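Local coordinates for probable sulfate-binding lipoprotein SubI (Mycobacterium tuberculosis, PDB 6DDN) that probably binds sulfate outside the cytoplasmic membrane and delivers it for uptake into the cell, at residues T143-G149 / P249-P255; G176-N181 / L233-E237; G164-I168 / S229-I234; R155-D159 / A184-K189; A58-P62 / Y236-A240. All blocks are in the same frame, centred on the assembly; numbering follows the deposited sequence.

Interaction 1: T143-G149 / P249-P255; sequences TFVVRAG and PVQHVTP
Pro249 meets the end of strand 138-147 through its carbonyl, in an antiparallel pairing within the mixed sheet of a solute-binding protein fold; the axes of 143-147 and 250-253 run at 144°. Pro249 O accepts from Ala148 N at 3.2 Å, the donor standing well above the carbonyl plane, so this last bond is poorly aligned. Val250 faces Arg147 in a non-hydrogen-bonded pair whose side chains diverge: the guanidinium of Arg147 goes to Phe225, while Val250 CB comes 4.1 Å from Val145 CG1. Gln251 pairs with Val146 by two backbone bonds, of which Val146 N to Gln251 O is 2.7 Å. Its CG, held between the backbone N and the carbonyl carbon (chi1 32°, away from a staggered value), reaches Val146 CG1 at 3.5 Å. His252 lies opposite Val145; its CA points at Phe144 O in a CA-H...O contact, its ring edge lies by Thr143 OG1, and its ND1 bonds Glu244. Val253 closes the second hydrogen-bonded pair, with Phe144. The Thr254 and Thr143 side chains cross at about a right angle, their OG1 atoms 3.3 Å apart in a weak hydrogen bond that either could donate. Pro255 then folds over one face of the Phe144 ring, whose neighbour Trp157 meets it edge-to-face. In this CH-pi contact Pro255 CD lies 4.0 Å from the centroid of the Phe144 ring, 13° off the normal.

Interaction 2: G176-N181 / L233-E237; sequences GSAKWN and LISYE. With SO4 (sulfate ion), chain C.
Sulfate O4 is gripped by two successive backbone amides, Ser177 N at 2.8 Å and Gly176 N; the Ser177 bond is fairly straight at 155°, the Gly176 bond weak and bent at 122°. Across from them, Tyr236 OH donates to sulfate O2, also over 2.8 Å, so the anion joins the first turn of helix 177-190 to the end of strand 232-236. Tyr236 OH has a further hydrogen bond, with Ser110, which would fix the phenol's position. The ring is also held from the helix side: Ser177 CB lies 3.4 Å from Tyr236 CE1, and Trp180 CD1 comes 4.0 Å from Tyr236 CE2. The indole and phenol planes of Trp180 and Tyr236 meet obliquely, at 66°, with Trp180 NE1 bonded to Ser110 O. One turn on in the helix, the side chain of Asn181 slides past that of Ile234, two residues before Tyr236. Asn181 CG sits 3.4 Å from Ile234 CG2, while Asn181 ND2 approaches Ile234 O at 2.6 Å. That bond is weak, since the hydrogen points well off the acceptor, and ND2 has Thr169 OG1 as a stronger partner. A water donates to Ile234 O and lies 3.0 Å from Ser177 OG, linking the two segments a second time. Ser175 OG, Gly218 N and Ala60 N also bond the sulfate. The ion probably comes from the crystallisation liquor, but backbone amides just before and within the first turn, joined by hydroxyls, are consistent with the ligand site of periplasmic sulfate-binding proteins.

Interaction 3: G164-I168 / S229-I234; sequences GIEVI and SGDVLI
Ile168 CB stands 4.0 Å from both Val232 O and Leu233 CD1, and its two branches then part. CG2, anti to the backbone N, packs against Leu233 CD1 at 3.8 Å; CG1, beside the backbone N (chi1 -54°), turns back to Ser229 O and to Gly230 CA. The tip, Ile168 CD1, ends 3.6 Å from Gly230 CA, so both CG1 and CD1 lie against the glycine, whose phi is positive. The backbones form a short parallel pairing, Val167 with Val232 and Ile168 with Leu233. Ile168 N bonds Val232 O at 2.8 Å and 171°, and Ile168 O receives Ile234 N nearly along its C=O axis. Val167 and Val232 lie side by side on the other face, where Val167 CG1 also touches Ile234 CD1 at 3.5 Å. Ahead of the strands, Asp231 takes over: its N donates to Glu166 O, and its OD1 receives Glu166 N at 2.9 Å and 168°, on the anti side and somewhat out of the carboxylate plane. Val232 N adds a weak bond to Glu166 O. The pairing thus continues past the regular bridges through a side-chain carboxylate standing in for a backbone carbonyl. Glu166 and Asp231 exchange bonds reciprocally, which fixes the register at the strand entrance by polar bonds, whereas beyond it Ile168 with Leu233 on one face and Val167 with Val232 on the other pack as hydrocarbon.

Interaction 4: R155-D159 / A184-K189; sequences RDWDD and APYAAK. With SO4 (sulfate ion), chain G.
Pro185 lies over one face of the Trp157 indole, with Pro185 CB 3.8 Å from the centroid of the six-membered ring and 15° off its normal, a CH-pi contact. Pro185 CD adds to it near Trp157 CH2. Ala184 CB reaches Trp157 CZ2 at 3.5 Å, and one turn on Ala188 CB reaches Trp157 CD1 at 3.9 Å, so the indole spans about one turn of helix 177-190. Nearer the surface, Lys189 NZ forms a salt bridge with Asp158 OD1, at 2.8 Å and from above the carboxylate plane; the lysine chain bends at chi2 (-47°) and brings CE close to the same oxygen. In the next shell, Trp157 NE1 bonds Gln257 O, and Phe202 touches both Trp157 and Pro185. Trp157 N donates to O2 of a sulfate, probably from the crystallisation liquor, at 2.8 Å and 170°. The loop around the tryptophan is set by its own aspartates. Asp156 OD2 accepts from Asp159 N in an Asx motif, while Asp159 OD2 is gripped by Arg155 N at 2.6 Å and by Asp156 N from opposite faces of its carboxylate; Asp159 OD1 has a salt bridge to Arg162. These N-H bonds probably offset the closeness of the Asp156 and Asp159 carboxylates. Lys189 would favour the charged form of Asp158, so the apolar indole meets the helix from a turn held by polar bonds, with this ion pair at the contact's outer margin.

Interaction 5: A58-P62 / Y236-A240; sequences AYAVP and YENEA. With SO4 (sulfate ion), chain C.
Val61 CG2 stands over one face of the Tyr236 ring, 3.8 Å from its centroid and 25° off the normal, a CH-pi contact displaced toward the rim nearest CD1 and CE1. That methyl occupies the position between the backbone N and the carbonyl carbon, whereas CG1 (chi1 -54°) turns to the carboxylate of Glu239, Val61 CG1 meeting Glu239 OE1 at 3.5 Å. Val61 and Glu239 cross at about a right angle. The acid's charge is taken up elsewhere, by a salt bridge to Arg219 and a hydrogen bond with Thr222. The Tyr59 ring approaches the Tyr236 ring obliquely, the Tyr59 and Tyr236 planes at 45° and their ring centroids 5.8 Å apart; Tyr59 CE2 lies 3.8 Å from Tyr236 CZ. One Tyr59 ring face is covered by Pro62 CD, and its edge borders the bound sulfate. Ala60 N donates to sulfate O1 at 3.0 Å. No hydrogen bond runs directly between 58-62 and 236-240, so side-chain packing and the shared ligand join them. The loop runs from strand 53-58 into helix 63-74, and Tyr236 is the N-cap of helix 237-245, with strand 257-267 touching both tyrosines through Asn263.

Interactions 1, 2 and 3 are built on one mixed sheet: strand 138-147 lies between 232-236 and 250-253 there, and 167-168 adds to 232-236. Their centres are 11 to 13 Å apart. Interactions 2, 3 and 5 use successive, overlapping or adjoining parts of the run 229-240, while interactions 2 and 4 both use helix 177-190. Along the chain, interactions 2, 3 and 4 are nested within the loop closed by interaction 1. Interaction 4 touches interaction 1 through Trp157 but stays about 10 Å from interaction 5 at nearest atoms. Interactions 2 and 5, centres 9 Å apart, share one sulfate, so segments distant in sequence converge on the probable ligand site.

Interaction 1: T143-G149 / P249-P255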
# COMPACT_ATOMS: atom_id res chain seq x y z
N THR A 143 8.18 2.73 5.31
CA THR A 143 8.93 3.81 5.92
C THR A 143 8.51 3.98 7.37
O THR A 143 7.45 3.51 7.79
CB THR A 143 8.74 5.13 5.16
OG1 THR A 143 9.61 6.13 5.69
CG2 THR A 143 7.30 5.60 5.29
N PHE A 144 9.37 4.65 8.15
CA PHE A 144 9.07 5.00 9.53
C PHE A 144 8.46 6.39 9.55
O PHE A 144 9.16 7.37 9.27
CB PHE A 144 10.33 4.98 10.40
CG PHE A 144 10.99 3.64 10.51
CD1 PHE A 144 10.25 2.47 10.49
CD2 PHE A 144 12.36 3.55 10.67
CE1 PHE A 144 10.87 1.24 10.61
CE2 PHE A 144 12.99 2.33 10.79
CZ PHE A 144 12.24 1.17 10.76
N VAL A 145 7.19 6.50 9.89
CA VAL A 145 6.64 7.81 10.22
C VAL A 145 7.08 8.17 11.62
O VAL A 145 7.02 7.35 12.55
CB VAL A 145 5.11 7.84 10.08
CG1 VAL A 145 4.59 9.23 10.40
CG2 VAL A 145 4.71 7.45 8.68
N VAL A 146 7.55 9.40 11.78
CA VAL A 146 8.26 9.83 12.98
C VAL A 146 7.77 11.23 13.33
O VAL A 146 7.24 11.96 12.50
CB VAL A 146 9.79 9.82 12.74
CG1 VAL A 146 10.26 11.12 12.10
CG2 VAL A 146 10.53 9.54 14.02
N ARG A 147 7.92 11.59 14.60
CA ARG A 147 7.47 12.91 15.00
C ARG A 147 8.49 13.97 14.58
O ARG A 147 9.68 13.68 14.38
CB ARG A 147 7.19 12.96 16.49
CG ARG A 147 5.85 12.31 16.78
CD ARG A 147 5.52 12.14 18.25
NE ARG A 147 4.52 11.08 18.41
CZ ARG A 147 3.29 11.10 17.90
NH1 ARG A 147 2.86 12.13 17.19
NH2 ARG A 147 2.48 10.07 18.11
N ALA A 148 8.00 15.19 14.41
CA ALA A 148 8.79 16.27 13.81
C ALA A 148 10.14 16.42 14.48
O ALA A 148 10.22 16.60 15.70
CB ALA A 148 8.00 17.58 13.87
N GLY A 149 11.20 16.33 13.69
CA GLY A 149 12.56 16.40 14.18
C GLY A 149 13.16 15.07 14.59
O GLY A 149 14.33 15.04 14.98
N PRO A 249 2.50 17.59 12.21
CA PRO A 249 3.91 17.69 12.61
C PRO A 249 4.60 16.33 12.70
O PRO A 249 4.91 15.80 13.78
CB PRO A 249 3.81 18.40 13.97
CG PRO A 249 2.52 17.91 14.52
CD PRO A 249 1.58 17.75 13.35
N VAL A 250 4.85 15.74 11.54
CA VAL A 250 5.55 14.47 11.43
C VAL A 250 6.54 14.55 10.27
O VAL A 250 6.44 15.42 9.40
CB VAL A 250 4.58 13.29 11.22
CG1 VAL A 250 3.71 13.07 12.45
CG2 VAL A 250 3.72 13.52 9.99
N GLN A 251 7.51 13.64 10.28
CA GLN A 251 8.37 13.40 9.13
C GLN A 251 8.58 11.89 9.03
O GLN A 251 8.00 11.11 9.78
CB GLN A 251 9.69 14.16 9.24
CG GLN A 251 10.20 14.36 10.66
CD GLN A 251 11.27 15.44 10.74
OE1 GLN A 251 10.98 16.63 10.64
NE2 GLN A 251 12.52 15.02 10.91
N HIS A 252 9.40 11.47 8.07
CA HIS A 252 9.63 10.05 7.88
C HIS A 252 11.07 9.77 7.49
O HIS A 252 11.69 10.53 6.74
CB HIS A 252 8.67 9.46 6.83
CG HIS A 252 8.93 9.93 5.43
ND1 HIS A 252 8.45 11.13 4.95
CD2 HIS A 252 9.60 9.36 4.41
CE1 HIS A 252 8.82 11.28 3.69
NE2 HIS A 252 9.52 10.22 3.34
N VAL A 253 11.60 8.67 8.02
CA VAL A 253 12.90 8.13 7.65
C VAL A 253 12.70 6.71 7.16
O VAL A 253 12.03 5.91 7.83
CB VAL A 253 13.89 8.16 8.83
CG1 VAL A 253 15.33 8.07 8.33
CG2 VAL A 253 13.68 9.40 9.68
N THR A 254 13.26 6.40 6.00
CA THR A 254 13.18 5.02 5.52
C THR A 254 14.38 4.23 6.03
O THR A 254 15.52 4.69 5.88
CB THR A 254 13.14 4.99 4.00
OG1 THR A 254 12.15 5.91 3.53
CG2 THR A 254 12.80 3.59 3.51
N PRO A 255 14.17 3.07 6.64
CA PRO A 255 15.30 2.28 7.11
C PRO A 255 16.18 1.89 5.94
O PRO A 255 15.72 1.82 4.79
CB PRO A 255 14.64 1.06 7.76
CG PRO A 255 13.30 0.97 7.13
CD PRO A 255 12.88 2.39 6.88

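Interaction 2: G176-N181 / L233-E237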
# COMPACT_ATOMS: atom_id res chain seq x y z
N GLY A 176 -3.68 -4.66 4.65
CA GLY A 176 -2.48 -5.05 3.93
C GLY A 176 -1.27 -4.23 4.34
O GLY A 176 -0.14 -4.71 4.24
N SER A 177 -1.50 -3.00 4.80
CA SER A 177 -0.42 -2.19 5.38
C SER A 177 0.29 -2.95 6.49
O SER A 177 1.52 -2.91 6.58
CB SER A 177 -0.99 -0.87 5.90
OG SER A 177 -0.06 -0.18 6.71
N ALA A 178 -0.47 -3.65 7.33
CA ALA A 178 0.13 -4.45 8.39
C ALA A 178 1.03 -5.55 7.83
O ALA A 178 1.97 -5.98 8.51
CB ALA A 178 -0.95 -5.07 9.26
N LYS A 179 0.77 -6.01 6.61
CA LYS A 179 1.57 -7.08 6.03
C LYS A 179 2.88 -6.55 5.45
O LYS A 179 3.94 -7.15 5.66
CB LYS A 179 0.76 -7.82 4.97
CG LYS A 179 -0.40 -8.61 5.55
CD LYS A 179 -1.48 -8.85 4.50
CE LYS A 179 -2.63 -9.66 5.08
NZ LYS A 179 -3.75 -9.77 4.10
N TRP A 180 2.83 -5.43 4.72
CA TRP A 180 4.06 -4.76 4.33
C TRP A 180 4.90 -4.42 5.55
O TRP A 180 6.12 -4.64 5.56
CB TRP A 180 3.77 -3.49 3.53
CG TRP A 180 2.96 -3.68 2.28
CD1 TRP A 180 1.72 -3.16 2.03
CD2 TRP A 180 3.33 -4.41 1.10
NE1 TRP A 180 1.30 -3.53 0.77
CE2 TRP A 180 2.27 -4.30 0.18
CE3 TRP A 180 4.46 -5.14 0.73
CZ2 TRP A 180 2.30 -4.89 -1.08
CZ3 TRP A 180 4.49 -5.74 -0.52
CH2 TRP A 180 3.42 -5.61 -1.41
N ASN A 181 4.26 -3.89 6.60
CA ASN A 181 4.97 -3.41 7.78
C ASN A 181 5.70 -4.52 8.52
O ASN A 181 6.64 -4.23 9.26
CB ASN A 181 3.99 -2.72 8.73
CG ASN A 181 3.51 -1.38 8.21
OD1 ASN A 181 3.87 -0.96 7.11
ND2 ASN A 181 2.68 -0.70 9.00
N LEU A 233 5.45 5.16 13.59
CA LEU A 233 4.37 4.51 12.85
C LEU A 233 4.94 3.94 11.56
O LEU A 233 5.44 4.69 10.71
CB LEU A 233 3.24 5.50 12.55
CG LEU A 233 2.36 5.19 11.34
CD1 LEU A 233 1.38 4.07 11.66
CD2 LEU A 233 1.62 6.44 10.88
N ILE A 234 4.89 2.62 11.42
CA ILE A 234 5.27 1.98 10.16
C ILE A 234 4.14 2.17 9.16
O ILE A 234 2.98 1.84 9.45
CB ILE A 234 5.58 0.49 10.38
CG1 ILE A 234 6.27 0.27 11.73
CG2 ILE A 234 6.46 -0.03 9.26
CD1 ILE A 234 6.75 -1.15 11.93
N SER A 235 4.46 2.71 7.99
CA SER A 235 3.43 3.14 7.06
C SER A 235 4.00 3.18 5.65
O SER A 235 5.20 2.99 5.44
CB SER A 235 2.88 4.51 7.46
OG SER A 235 1.81 4.90 6.62
N TYR A 236 3.12 3.42 4.69
CA TYR A 236 3.55 3.66 3.32
C TYR A 236 4.30 4.98 3.24
O TYR A 236 4.03 5.92 3.99
CB TYR A 236 2.36 3.71 2.35
CG TYR A 236 1.35 2.59 2.46
CD1 TYR A 236 0.38 2.59 3.45
CD2 TYR A 236 1.33 1.56 1.53
CE1 TYR A 236 -0.56 1.58 3.54
CE2 TYR A 236 0.39 0.54 1.61
CZ TYR A 236 -0.55 0.56 2.61
OH TYR A 236 -1.48 -0.45 2.69
N GLU A 237 5.24 5.05 2.30
CA GLU A 237 5.89 6.33 2.01
C GLU A 237 4.89 7.34 1.46
O GLU A 237 5.01 8.54 1.72
CB GLU A 237 7.04 6.11 1.02
CG GLU A 237 7.91 7.32 0.79
CD GLU A 237 8.74 7.19 -0.48
OE1 GLU A 237 8.23 6.63 -1.47
OE2 GLU A 237 9.91 7.64 -0.48
S SO4 C . -4.59 -0.77 4.35
O1 SO4 C . -5.89 -0.70 3.71
O2 SO4 C . -3.80 0.40 3.98
O3 SO4 C . -4.75 -0.80 5.80
O4 SO4 C . -3.90 -1.98 3.92
O HOH W 1 0.23 1.83 8.89

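Interaction 3: G164-I168 / S229-I234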
# COMPACT_ATOMS: atom_id res chain seq x y z
N GLY A 164 11.10 1.21 25.61
CA GLY A 164 10.08 2.22 25.70
C GLY A 164 9.53 2.72 24.37
O GLY A 164 8.60 3.54 24.38
N ILE A 165 10.08 2.27 23.25
CA ILE A 165 9.59 2.69 21.94
C ILE A 165 8.34 1.89 21.61
O ILE A 165 8.38 0.66 21.55
CB ILE A 165 10.67 2.51 20.86
CG1 ILE A 165 11.83 3.48 21.09
CG2 ILE A 165 10.08 2.70 19.48
CD1 ILE A 165 11.41 4.93 21.10
N GLU A 166 7.22 2.59 21.40
CA GLU A 166 5.99 1.96 20.96
C GLU A 166 5.84 2.13 19.46
O GLU A 166 5.93 3.25 18.95
CB GLU A 166 4.76 2.53 21.66
CG GLU A 166 3.47 1.91 21.13
CD GLU A 166 2.22 2.60 21.62
OE1 GLU A 166 2.33 3.65 22.30
OE2 GLU A 166 1.12 2.09 21.34
N VAL A 167 5.62 1.02 18.77
CA VAL A 167 5.44 1.01 17.32
C VAL A 167 3.94 0.98 17.03
O VAL A 167 3.20 0.18 17.62
CB VAL A 167 6.15 -0.19 16.68
CG1 VAL A 167 5.73 -0.34 15.23
CG2 VAL A 167 7.66 -0.03 16.80
N ILE A 168 3.50 1.85 16.13
CA ILE A 168 2.13 1.85 15.64
C ILE A 168 2.11 1.15 14.29
O ILE A 168 2.78 1.59 13.35
CB ILE A 168 1.56 3.27 15.54
CG1 ILE A 168 1.71 4.00 16.88
CG2 ILE A 168 0.11 3.24 15.11
CD1 ILE A 168 1.07 3.27 18.04
N SER A 229 -0.40 8.74 19.89
CA SER A 229 -0.10 7.40 20.35
C SER A 229 1.08 6.83 19.58
O SER A 229 1.09 6.84 18.34
CB SER A 229 -1.32 6.49 20.20
OG SER A 229 -2.42 6.99 20.94
N GLY A 230 2.08 6.33 20.31
CA GLY A 230 3.22 5.67 19.71
C GLY A 230 4.32 6.64 19.31
O GLY A 230 4.11 7.82 19.07
N ASP A 231 5.54 6.10 19.24
CA ASP A 231 6.73 6.87 18.89
C ASP A 231 7.12 6.76 17.43
O ASP A 231 7.73 7.68 16.89
CB ASP A 231 7.91 6.44 19.76
CG ASP A 231 7.58 6.45 21.23
OD1 ASP A 231 7.64 5.37 21.87
OD2 ASP A 231 7.25 7.53 21.76
N VAL A 232 6.78 5.66 16.77
CA VAL A 232 7.08 5.47 15.35
C VAL A 232 5.93 4.68 14.73
O VAL A 232 5.49 3.67 15.28
CB VAL A 232 8.42 4.74 15.14
CG1 VAL A 232 8.52 3.52 16.05
CG2 VAL A 232 8.60 4.35 13.68
N LEU A 233 5.45 5.16 13.59
CA LEU A 233 4.37 4.51 12.85
C LEU A 233 4.94 3.94 11.56
O LEU A 233 5.44 4.69 10.71
CB LEU A 233 3.24 5.50 12.55
CG LEU A 233 2.36 5.19 11.34
CD1 LEU A 233 1.38 4.07 11.66
CD2 LEU A 233 1.62 6.44 10.88
N ILE A 234 4.89 2.62 11.42
CA ILE A 234 5.27 1.98 10.16
C ILE A 234 4.14 2.17 9.16
O ILE A 234 2.98 1.84 9.45
CB ILE A 234 5.58 0.49 10.38
CG1 ILE A 234 6.27 0.27 11.73
CG2 ILE A 234 6.46 -0.03 9.26
CD1 ILE A 234 6.75 -1.15 11.93

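Interaction 4: R155-D159 / A184-K189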
# COMPACT_ATOMS: atom_id res chain seq x y z
N ARG A 155 16.23 5.59 13.14
CA ARG A 155 16.86 5.50 11.82
C ARG A 155 16.86 4.10 11.21
O ARG A 155 17.08 3.99 10.00
CB ARG A 155 18.32 5.99 11.88
CG ARG A 155 18.52 7.35 12.52
CD ARG A 155 18.29 8.49 11.54
NE ARG A 155 18.15 9.77 12.23
CZ ARG A 155 17.63 10.87 11.69
NH1 ARG A 155 17.20 10.86 10.43
NH2 ARG A 155 17.54 11.98 12.40
N ASP A 156 16.62 3.04 11.99
CA ASP A 156 16.74 1.70 11.45
C ASP A 156 15.85 0.75 12.25
O ASP A 156 15.26 1.12 13.26
CB ASP A 156 18.21 1.24 11.42
CG ASP A 156 18.80 1.03 12.81
OD1 ASP A 156 20.00 0.70 12.87
OD2 ASP A 156 18.10 1.18 13.83
N TRP A 157 15.77 -0.50 11.77
CA TRP A 157 14.85 -1.46 12.37
C TRP A 157 15.23 -1.79 13.81
O TRP A 157 14.35 -2.06 14.63
CB TRP A 157 14.80 -2.73 11.52
CG TRP A 157 14.02 -2.55 10.27
CD1 TRP A 157 14.50 -2.51 9.00
CD2 TRP A 157 12.60 -2.35 10.16
NE1 TRP A 157 13.48 -2.31 8.10
CE2 TRP A 157 12.30 -2.21 8.80
CE3 TRP A 157 11.56 -2.28 11.09
CZ2 TRP A 157 11.00 -2.01 8.33
CZ3 TRP A 157 10.27 -2.08 10.63
CH2 TRP A 157 10.01 -1.94 9.27
N ASP A 158 16.53 -1.79 14.13
CA ASP A 158 16.94 -2.02 15.50
C ASP A 158 16.42 -0.93 16.44
O ASP A 158 16.21 -1.19 17.63
CB ASP A 158 18.47 -2.10 15.59
CG ASP A 158 19.01 -3.45 15.19
OD1 ASP A 158 18.23 -4.43 15.21
OD2 ASP A 158 20.21 -3.54 14.87
N ASP A 159 16.18 0.27 15.91
CA ASP A 159 15.67 1.35 16.74
C ASP A 159 14.26 1.07 17.25
O ASP A 159 13.86 1.65 18.27
CB ASP A 159 15.68 2.67 15.97
CG ASP A 159 17.06 3.29 15.89
OD1 ASP A 159 17.84 3.14 16.85
OD2 ASP A 159 17.37 3.92 14.85
N ALA A 184 8.84 -6.17 5.76
CA ALA A 184 10.10 -5.44 5.69
C ALA A 184 11.06 -5.81 6.82
O ALA A 184 12.22 -6.15 6.52
CB ALA A 184 9.83 -3.93 5.66
N PRO A 185 10.67 -5.79 8.10
CA PRO A 185 11.62 -6.19 9.14
C PRO A 185 11.98 -7.66 9.07
O PRO A 185 13.11 -8.03 9.42
CB PRO A 185 10.89 -5.84 10.43
CG PRO A 185 9.47 -5.98 10.09
CD PRO A 185 9.36 -5.44 8.68
N TYR A 186 11.06 -8.52 8.64
CA TYR A 186 11.41 -9.93 8.46
C TYR A 186 12.45 -10.08 7.36
O TYR A 186 13.49 -10.73 7.57
CB TYR A 186 10.17 -10.75 8.12
CG TYR A 186 10.52 -12.15 7.68
CD1 TYR A 186 10.93 -13.10 8.61
CD2 TYR A 186 10.47 -12.52 6.34
CE1 TYR A 186 11.27 -14.38 8.22
CE2 TYR A 186 10.81 -13.79 5.94
CZ TYR A 186 11.21 -14.72 6.88
OH TYR A 186 11.55 -16.00 6.49
N ALA A 187 12.20 -9.50 6.19
CA ALA A 187 13.16 -9.57 5.10
C ALA A 187 14.50 -8.96 5.49
O ALA A 187 15.56 -9.47 5.12
CB ALA A 187 12.60 -8.89 3.85
N ALA A 188 14.46 -7.86 6.25
CA ALA A 188 15.70 -7.19 6.64
C ALA A 188 16.50 -8.04 7.63
O ALA A 188 17.69 -8.30 7.42
CB ALA A 188 15.39 -5.82 7.24
N LYS A 189 15.86 -8.50 8.70
CA LYS A 189 16.55 -9.25 9.74
C LYS A 189 16.82 -10.70 9.36
O LYS A 189 17.56 -11.38 10.08
CB LYS A 189 15.76 -9.18 11.05
CG LYS A 189 15.80 -7.81 11.69
CD LYS A 189 17.21 -7.27 11.71
CE LYS A 189 17.36 -6.15 12.72
NZ LYS A 189 18.70 -5.50 12.62
S SO4 G . 18.12 -2.00 8.66
O1 SO4 G . 17.04 -2.20 7.70
O2 SO4 G . 17.64 -1.13 9.72
O3 SO4 G . 18.53 -3.28 9.23
O4 SO4 G . 19.25 -1.38 7.97

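Interaction 5: A58-P62 / Y236-A240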
# COMPACT_ATOMS: atom_id res chain seq x y z
N ALA A 58 -11.33 0.80 -2.92
CA ALA A 58 -9.89 0.84 -2.71
C ALA A 58 -9.57 0.64 -1.23
O ALA A 58 -10.46 0.65 -0.37
CB ALA A 58 -9.29 2.16 -3.21
N TYR A 59 -8.28 0.45 -0.95
CA TYR A 59 -7.84 0.26 0.43
C TYR A 59 -7.79 1.60 1.17
O TYR A 59 -8.42 2.57 0.75
CB TYR A 59 -6.50 -0.48 0.47
CG TYR A 59 -5.33 0.19 -0.23
CD1 TYR A 59 -5.28 0.30 -1.61
CD2 TYR A 59 -4.25 0.68 0.50
CE1 TYR A 59 -4.21 0.90 -2.25
CE2 TYR A 59 -3.17 1.27 -0.12
CZ TYR A 59 -3.16 1.39 -1.49
OH TYR A 59 -2.08 1.99 -2.11
N ALA A 60 -7.04 1.66 2.27
CA ALA A 60 -7.24 2.73 3.24
C ALA A 60 -6.52 4.03 2.91
O ALA A 60 -6.92 5.08 3.41
CB ALA A 60 -6.82 2.26 4.63
N VAL A 61 -5.46 3.99 2.11
CA VAL A 61 -4.63 5.19 1.95
C VAL A 61 -4.40 5.70 0.53
O VAL A 61 -3.66 6.68 0.38
CB VAL A 61 -3.25 4.96 2.61
CG1 VAL A 61 -3.40 4.52 4.06
CG2 VAL A 61 -2.46 3.95 1.82
N PRO A 62 -4.98 5.15 -0.55
CA PRO A 62 -4.61 5.64 -1.88
C PRO A 62 -5.38 6.87 -2.34
O PRO A 62 -5.18 7.30 -3.48
CB PRO A 62 -4.92 4.43 -2.77
CG PRO A 62 -6.15 3.88 -2.17
CD PRO A 62 -6.03 4.11 -0.67
N TYR A 236 3.12 3.42 4.69
CA TYR A 236 3.55 3.66 3.32
C TYR A 236 4.30 4.98 3.24
O TYR A 236 4.03 5.92 3.99
CB TYR A 236 2.36 3.71 2.35
CG TYR A 236 1.35 2.59 2.46
CD1 TYR A 236 0.38 2.59 3.45
CD2 TYR A 236 1.33 1.56 1.53
CE1 TYR A 236 -0.56 1.58 3.54
CE2 TYR A 236 0.39 0.54 1.61
CZ TYR A 236 -0.55 0.56 2.61
OH TYR A 236 -1.48 -0.45 2.69
N GLU A 237 5.24 5.05 2.30
CA GLU A 237 5.89 6.33 2.01
C GLU A 237 4.89 7.34 1.46
O GLU A 237 5.01 8.54 1.72
CB GLU A 237 7.04 6.11 1.02
CG GLU A 237 7.91 7.32 0.79
CD GLU A 237 8.74 7.19 -0.48
OE1 GLU A 237 8.23 6.63 -1.47
OE2 GLU A 237 9.91 7.64 -0.48
N ASN A 238 3.89 6.87 0.70
CA ASN A 238 2.87 7.79 0.20
C ASN A 238 2.02 8.33 1.34
O ASN A 238 1.61 9.50 1.31
CB ASN A 238 2.00 7.10 -0.84
CG ASN A 238 1.45 5.76 -0.36
OD1 ASN A 238 1.97 4.71 -0.73
ND2 ASN A 238 0.40 5.81 0.44
N GLU A 239 1.75 7.51 2.35
CA GLU A 239 0.94 7.96 3.47
C GLU A 239 1.71 8.96 4.33
O GLU A 239 1.12 9.91 4.87
CB GLU A 239 0.47 6.77 4.31
CG GLU A 239 -0.33 7.14 5.55
CD GLU A 239 -1.80 7.43 5.25
OE1 GLU A 239 -2.64 7.19 6.14
OE2 GLU A 239 -2.11 7.89 4.13
N ALA A 240 3.02 8.77 4.48
CA ALA A 240 3.83 9.75 5.20
C ALA A 240 3.86 11.07 4.45
O ALA A 240 3.74 12.14 5.06
CB ALA A 240 5.24 9.21 5.41
S SO4 C . -4.59 -0.77 4.35
O1 SO4 C . -5.89 -0.70 3.71
O2 SO4 C . -3.80 0.40 3.98
O3 SO4 C . -4.75 -0.80 5.80
O4 SO4 C . -3.90 -1.98 3.92